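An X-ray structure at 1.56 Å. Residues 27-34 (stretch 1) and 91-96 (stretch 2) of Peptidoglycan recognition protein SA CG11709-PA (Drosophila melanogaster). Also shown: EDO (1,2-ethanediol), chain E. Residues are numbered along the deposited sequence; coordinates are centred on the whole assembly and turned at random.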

# COMPACT_ATOMS: atom_id res chain seq x y z
N GLY A 27 -17.36 0.52 5.65
CA GLY A 27 -17.78 1.90 5.36
C GLY A 27 -16.90 2.53 4.31
O GLY A 27 -15.70 2.73 4.50
N LEU A 28 -17.50 2.89 3.19
CA LEU A 28 -16.72 3.39 2.07
C LEU A 28 -16.59 4.91 2.17
O LEU A 28 -17.58 5.61 2.38
CB LEU A 28 -17.38 3.00 0.75
CG LEU A 28 -17.47 1.49 0.52
CD1 LEU A 28 -18.48 1.14 -0.57
CD2 LEU A 28 -16.09 0.90 0.17
N HIS A 29 -15.37 5.40 2.02
CA HIS A 29 -15.11 6.84 2.00
C HIS A 29 -14.31 7.15 0.75
O HIS A 29 -13.20 6.65 0.56
CB HIS A 29 -14.40 7.29 3.27
CG HIS A 29 -15.26 7.16 4.49
ND1 HIS A 29 -16.18 8.12 4.87
CD2 HIS A 29 -15.38 6.16 5.39
CE1 HIS A 29 -16.82 7.71 5.96
NE2 HIS A 29 -16.35 6.52 6.29
N TYR A 30 -14.88 7.94 -0.13
CA TYR A 30 -14.26 8.13 -1.44
C TYR A 30 -13.21 9.22 -1.44
O TYR A 30 -13.32 10.20 -0.68
CB TYR A 30 -15.35 8.35 -2.51
CG TYR A 30 -16.32 7.19 -2.56
CD1 TYR A 30 -16.14 6.15 -3.45
CD2 TYR A 30 -17.37 7.11 -1.66
CE1 TYR A 30 -17.02 5.07 -3.47
CE2 TYR A 30 -18.25 6.05 -1.66
CZ TYR A 30 -18.07 5.03 -2.56
OH TYR A 30 -18.97 3.98 -2.55
N GLN A 31 -12.18 9.04 -2.26
CA GLN A 31 -11.15 10.06 -2.47
C GLN A 31 -11.46 10.91 -3.70
O GLN A 31 -12.24 10.51 -4.57
CB GLN A 31 -9.79 9.40 -2.70
CG GLN A 31 -9.31 8.57 -1.52
CD GLN A 31 -8.07 7.82 -1.82
OE1 GLN A 31 -7.97 7.17 -2.88
NE2 GLN A 31 -7.09 7.87 -0.89
N VAL A 32 -10.82 12.06 -3.77
CA VAL A 32 -10.87 12.92 -4.94
C VAL A 32 -9.73 12.53 -5.86
O VAL A 32 -8.57 12.54 -5.47
CB VAL A 32 -10.69 14.38 -4.53
CG1 VAL A 32 -10.59 15.30 -5.77
CG2 VAL A 32 -11.86 14.81 -3.65
N ARG A 33 -10.06 12.21 -7.10
CA ARG A 33 -9.02 11.80 -8.05
C ARG A 33 -8.70 12.96 -8.97
O ARG A 33 -9.54 13.81 -9.20
CB ARG A 33 -9.47 10.57 -8.83
CG ARG A 33 -9.65 9.39 -7.90
CD ARG A 33 -9.96 8.08 -8.57
NE ARG A 33 -11.39 7.91 -8.77
CZ ARG A 33 -11.99 6.73 -8.86
NH1 ARG A 33 -11.27 5.61 -8.75
NH2 ARG A 33 -13.30 6.66 -9.05
N PRO A 34 -7.47 13.00 -9.49
CA PRO A 34 -6.43 11.99 -9.25
C PRO A 34 -5.71 12.21 -7.91
O PRO A 34 -5.66 13.34 -7.38
CB PRO A 34 -5.47 12.20 -10.43
CG PRO A 34 -5.61 13.65 -10.77
CD PRO A 34 -7.03 14.06 -10.41
N GLY A 91 -8.39 -0.63 -2.00
CA GLY A 91 -8.63 -0.40 -3.43
C GLY A 91 -8.46 1.02 -3.93
O GLY A 91 -8.29 1.96 -3.15
N TRP A 92 -8.50 1.21 -5.25
CA TRP A 92 -8.34 2.57 -5.79
C TRP A 92 -9.46 3.50 -5.37
O TRP A 92 -10.64 3.11 -5.41
CB TRP A 92 -8.36 2.56 -7.33
CG TRP A 92 -7.15 2.08 -8.04
CD1 TRP A 92 -7.10 1.06 -8.95
CD2 TRP A 92 -5.80 2.60 -7.94
NE1 TRP A 92 -5.81 0.90 -9.41
CE2 TRP A 92 -5.00 1.84 -8.83
CE3 TRP A 92 -5.20 3.65 -7.24
CZ2 TRP A 92 -3.63 2.06 -8.99
CZ3 TRP A 92 -3.83 3.87 -7.41
CH2 TRP A 92 -3.06 3.07 -8.28
N GLY A 93 -9.10 4.73 -5.04
CA GLY A 93 -10.09 5.80 -4.87
C GLY A 93 -10.90 5.76 -3.59
O GLY A 93 -11.90 6.47 -3.45
N LEU A 94 -10.47 4.91 -2.65
CA LEU A 94 -11.14 4.80 -1.37
C LEU A 94 -10.11 5.09 -0.28
O LEU A 94 -8.94 4.72 -0.39
CB LEU A 94 -11.73 3.40 -1.18
CG LEU A 94 -12.96 3.09 -2.04
CD1 LEU A 94 -13.23 1.58 -2.09
CD2 LEU A 94 -14.18 3.79 -1.52
N ARG A 95 -10.57 5.76 0.77
CA ARG A 95 -9.70 6.20 1.86
C ARG A 95 -9.37 5.01 2.74
O ARG A 95 -10.28 4.33 3.25
CB ARG A 95 -10.43 7.26 2.69
CG ARG A 95 -9.60 7.79 3.85
CD ARG A 95 -10.06 9.17 4.28
NE ARG A 95 -11.21 9.07 5.13
CZ ARG A 95 -12.29 9.86 5.11
NH1 ARG A 95 -12.48 10.80 4.18
NH2 ARG A 95 -13.22 9.64 6.02
N GLY A 96 -8.08 4.78 2.95
CA GLY A 96 -7.60 3.68 3.79
C GLY A 96 -7.23 4.20 5.17
O GLY A 96 -7.73 5.26 5.60
C1 EDO E . -13.96 11.09 -9.46
O1 EDO E . -13.07 10.89 -10.57
C2 EDO E . -13.17 11.30 -8.18
O2 EDO E . -12.83 12.69 -8.04
O HOH W 1 -13.07 3.85 2.63
O HOH W 2 -11.31 10.87 1.59
O HOH W 3 -6.37 5.75 -4.57
O HOH W 4 -13.00 7.99 -5.75

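Neither stretch forms a regular helix or strand, yet their backbones join at a single beta bridge that pairs Tyr30 with Leu94, CA to CA 4.6 Å. Two nearly linear hydrogen bonds flank it: Arg95 N donates to His29 O at 2.8 Å, and Gln31 N donates to Gly93 O, also at 2.8 Å. The same two carbonyls also receive CA-H...O contacts, with Leu94 CA 3.4 Å from His29 O and Tyr30 CA 3.5 Å from Gly93 O. End to end, the touching segments run 116° apart, and the pairing is a single bridge.

A type II turn from Gly91 to Leu94 presents the Gly93 carbonyl. Gly93 has positive phi, which favours glycine, and a CB there would sit 2.7 Å from Arg33 NH1, a clash. Two waters add bridges between the stretches: water 4 donates to Gln31 O (2.9 Å) and Gly93 O (3.0 Å), while water 3 donates to Gln31 OE1 (2.7 Å) and accepts from Gly93 N (3.0 Å). Gln31 thus holds the turn through its main-chain N, and water 3 adds a link from its side chain.

Leu94 supplies the apolar contact. Its CA-to-CB bond points away overall, but the m, t rotamer brings its end back: CD1 lies 3.7 Å from Leu28 CD2, and CD2 lies over one face of the Tyr30 ring, 3.6 Å from Tyr30 CD1, in a CH-pi contact.

At His29, chemistry changes from apolar to cationic. The Arg95 guanidinium stacks flat on the imidazole, planes at 19° and centres 4.6 Å apart, a geometry that leaves its in-plane N-H groups free for other partners. One is water 2, which accepts from Arg95 NH1 at 2.8 Å and donates to Tyr30 O at 3.1 Å, tying the stacked side chain back to the first stretch.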